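Long-range contact in carbohydrate deacetylase Agd3 (Neosartorya fumigata, PDB 6NWZ), which probably removes N-acetyl groups from galactosaminogalactan, the exopolysaccharide needed for biofilm formation, with a zinc-binding deacetylase domain: residues 387-392 with 431-436. Residues are numbered along the deposited sequence; the frame is centred on the assembly and turned at random.
Sequences SHTFTH and IPPAIT. With ZN (zinc ion), chain L.
The zinc site of the deacetylase domain, an Asp-His-His arrangement, brings H388 and H392 against the 431-436 loop, D256 supplying the third protein ligand. H388 binds the zinc ion through NE2 at 2.2 Å and H392 through its own NE2 at 2.4 Å. Imidazole suits this place because its two nitrogens can do different work: ND1 of H388, on the far side of the ring from the metal, donates to the carbonyl O of I431, which lies near the ring plane. That bond is bent, 128° at the hydrogen, and modelled too short for its strength to be judged. I431 N donates to S387 O over 3.0 Å, almost straight at 166°, where the loop leaves strand 429-430. CG of H388 stands anti to its backbone N (chi1 -163°), which swings the ring across to I431. P433, whose rigid ring offers CH groups, packs CB over one face of the H392 ring in a CH-pi contact, 4.0 Å from the centroid. Its CD meets the methyl CG2 of T389 at 3.5 Å. As a second-shell partner, the I431 carbonyl probably limits the rotation of H388 and favours the ND1-H form, which would leave the NE2 lone pair for zinc.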
ATOM      1  N   SER A 387      20.988  -4.761   3.436  1.00 47.31           N
ATOM      2  CA  SER A 387      21.905  -4.248   4.448  1.00 36.14           C
ATOM      3  C   SER A 387      21.201  -3.288   5.400  1.00 39.15           C
ATOM      4  O   SER A 387      20.387  -2.459   4.985  1.00 47.30           O
ATOM      5  CB  SER A 387      23.089  -3.533   3.796  1.00 34.06           C
ATOM      6  OG  SER A 387      23.918  -2.929   4.780  1.00 36.70           O
ATOM      7  N   HIS A 388      21.542  -3.394   6.683  1.00 41.02           N
ATOM      8  CA  HIS A 388      21.045  -2.505   7.728  1.00 37.92           C
ATOM      9  C   HIS A 388      22.205  -1.791   8.424  1.00 38.43           C
ATOM     10  O   HIS A 388      22.120  -1.455   9.609  1.00 34.59           O
ATOM     11  CB  HIS A 388      20.196  -3.290   8.729  1.00 32.53           C
ATOM     12  CG  HIS A 388      19.329  -2.437   9.602  1.00 38.84           C
ATOM     13  ND1 HIS A 388      18.548  -1.413   9.109  1.00 39.24           N
ATOM     14  CD2 HIS A 388      19.104  -2.471  10.937  1.00 35.74           C
ATOM     15  CE1 HIS A 388      17.888  -0.847  10.105  1.00 37.26           C
ATOM     16  NE2 HIS A 388      18.209  -1.471  11.225  1.00 37.23           N
ATOM     17  N   THR A 389      23.291  -1.555   7.673  1.00 35.77           N
ATOM     18  CA  THR A 389      24.585  -1.037   8.131  1.00 36.90           C
ATOM     19  C   THR A 389      25.327  -2.034   9.015  1.00 39.85           C
ATOM     20  O   THR A 389      24.733  -2.981   9.544  1.00 45.35           O
ATOM     21  CB  THR A 389      24.449   0.301   8.866  1.00 43.27           C
ATOM     22  OG1 THR A 389      23.798   0.106  10.129  1.00 54.63           O
ATOM     23  CG2 THR A 389      23.666   1.288   8.024  1.00 46.22           C
ATOM     24  N   PHE A 390      26.634  -1.827   9.178  1.00 37.00           N
ATOM     25  CA  PHE A 390      27.464  -2.828   9.840  1.00 43.39           C
ATOM     26  C   PHE A 390      27.236  -2.823  11.349  1.00 49.47           C
ATOM     27  O   PHE A 390      26.852  -3.842  11.931  1.00 53.73           O
ATOM     28  CB  PHE A 390      28.939  -2.591   9.500  1.00 37.25           C
ATOM     29  CG  PHE A 390      29.854  -3.703   9.940  1.00 47.54           C
ATOM     30  CD1 PHE A 390      29.727  -4.977   9.413  1.00 46.62           C
ATOM     31  CD2 PHE A 390      30.852  -3.467  10.871  1.00 54.25           C
ATOM     32  CE1 PHE A 390      30.574  -5.998   9.817  1.00 41.91           C
ATOM     33  CE2 PHE A 390      31.701  -4.483  11.277  1.00 42.64           C
ATOM     34  CZ  PHE A 390      31.561  -5.748  10.751  1.00 42.27           C
ATOM     35  N   THR A 391      27.442  -1.677  11.996  1.00 43.44           N
ATOM     36  CA  THR A 391      27.394  -1.590  13.450  1.00 48.42           C
ATOM     37  C   THR A 391      26.102  -0.984  13.975  1.00 44.56           C
ATOM     38  O   THR A 391      25.947  -0.860  15.195  1.00 42.33           O
ATOM     39  CB  THR A 391      28.583  -0.774  13.970  1.00 47.05           C
ATOM     40  OG1 THR A 391      28.319   0.625  13.800  1.00 47.72           O
ATOM     41  CG2 THR A 391      29.832  -1.128  13.200  1.00 39.94           C
ATOM     42  N   HIS A 392      25.181  -0.600  13.090  1.00 41.56           N
ATOM     43  CA  HIS A 392      23.928   0.058  13.467  1.00 39.64           C
ATOM     44  C   HIS A 392      24.174   1.430  14.094  1.00 50.50           C
ATOM     45  O   HIS A 392      23.388   1.896  14.922  1.00 44.70           O
ATOM     46  CB  HIS A 392      23.092  -0.821  14.402  1.00 42.41           C
ATOM     47  CG  HIS A 392      21.671  -0.376  14.537  1.00 44.34           C
ATOM     48  ND1 HIS A 392      21.313   0.759  15.233  1.00 44.34           N
ATOM     49  CD2 HIS A 392      20.520  -0.907  14.062  1.00 35.29           C
ATOM     50  CE1 HIS A 392      20.002   0.907  15.182  1.00 45.00           C
ATOM     51  NE2 HIS A 392      19.497  -0.090  14.477  1.00 40.00           N
ATOM     52  N   ILE A 431      18.300  -0.408   4.610  1.00 40.96           N
ATOM     53  CA  ILE A 431      17.376   0.043   5.645  1.00 41.34           C
ATOM     54  C   ILE A 431      18.192   0.894   6.610  1.00 37.28           C
ATOM     55  O   ILE A 431      18.933   0.342   7.436  1.00 43.94           O
ATOM     56  CB  ILE A 431      16.704  -1.137   6.364  1.00 37.24           C
ATOM     57  CG1 ILE A 431      16.036  -2.077   5.352  1.00 40.18           C
ATOM     58  CG2 ILE A 431      15.713  -0.625   7.404  1.00 27.70           C
ATOM     59  CD1 ILE A 431      15.294  -3.244   5.982  1.00 25.74           C
ATOM     60  N   PRO A 432      18.117   2.220   6.534  1.00 40.02           N
ATOM     61  CA  PRO A 432      18.984   3.066   7.368  1.00 51.23           C
ATOM     62  C   PRO A 432      18.759   2.791   8.844  1.00 49.52           C
ATOM     63  O   PRO A 432      17.622   2.546   9.275  1.00 47.22           O
ATOM     64  CB  PRO A 432      18.567   4.495   6.983  1.00 50.14           C
ATOM     65  CG  PRO A 432      17.247   4.353   6.290  1.00 46.96           C
ATOM     66  CD  PRO A 432      17.266   3.013   5.631  1.00 43.86           C
ATOM     67  N   PRO A 433      19.819   2.817   9.652  1.00 48.76           N
ATOM     68  CA  PRO A 433      19.712   2.339  11.041  1.00 43.40           C
ATOM     69  C   PRO A 433      18.840   3.272  11.869  1.00 41.77           C
ATOM     70  O   PRO A 433      19.171   4.445  12.057  1.00 44.63           O
ATOM     71  CB  PRO A 433      21.166   2.334  11.525  1.00 41.36           C
ATOM     72  CG  PRO A 433      21.837   3.397  10.693  1.00 35.93           C
ATOM     73  CD  PRO A 433      21.144   3.393   9.354  1.00 37.11           C
ATOM     74  N   ALA A 434      17.713   2.746  12.354  1.00 43.98           N
ATOM     75  CA  ALA A 434      16.715   3.537  13.075  1.00 38.93           C
ATOM     76  C   ALA A 434      16.229   4.719  12.242  1.00 45.20           C
ATOM     77  O   ALA A 434      15.821   5.748  12.790  1.00 49.70           O
ATOM     78  CB  ALA A 434      17.250   4.026  14.425  1.00 37.80           C
ATOM     79  N   ILE A 435      16.272   4.569  10.914  1.00 32.90           N
ATOM     80  CA  ILE A 435      15.906   5.615   9.962  1.00 37.77           C
ATOM     81  C   ILE A 435      16.634   6.907  10.318  1.00 39.64           C
ATOM     82  O   ILE A 435      16.004   7.946  10.553  1.00 51.60           O
ATOM     83  CB  ILE A 435      14.378   5.814   9.915  1.00 38.79           C
ATOM     84  CG1 ILE A 435      13.677   4.461   9.874  1.00 30.90           C
ATOM     85  CG2 ILE A 435      13.969   6.596   8.672  1.00 44.95           C
ATOM     86  CD1 ILE A 435      14.043   3.631   8.660  1.00 30.16           C
ATOM     87  N   THR A 436      17.965   6.852  10.371  1.00 44.75           N
ATOM     88  CA  THR A 436      18.786   8.002  10.722  1.00 48.15           C
ATOM     89  C   THR A 436      19.737   8.341   9.579  1.00 52.24           C
ATOM     90  O   THR A 436      20.021   7.515   8.707  1.00 48.05           O
ATOM     91  CB  THR A 436      19.585   7.762  12.020  1.00 46.34           C
ATOM     92  OG1 THR A 436      20.520   6.690  11.839  1.00 55.72           O
ATOM     93  CG2 THR A 436      18.649   7.424  13.170  1.00 49.78           C
TER
HETATM   94 ZN    ZN L 913      17.639  -1.090  13.345  1.00 54.98          ZN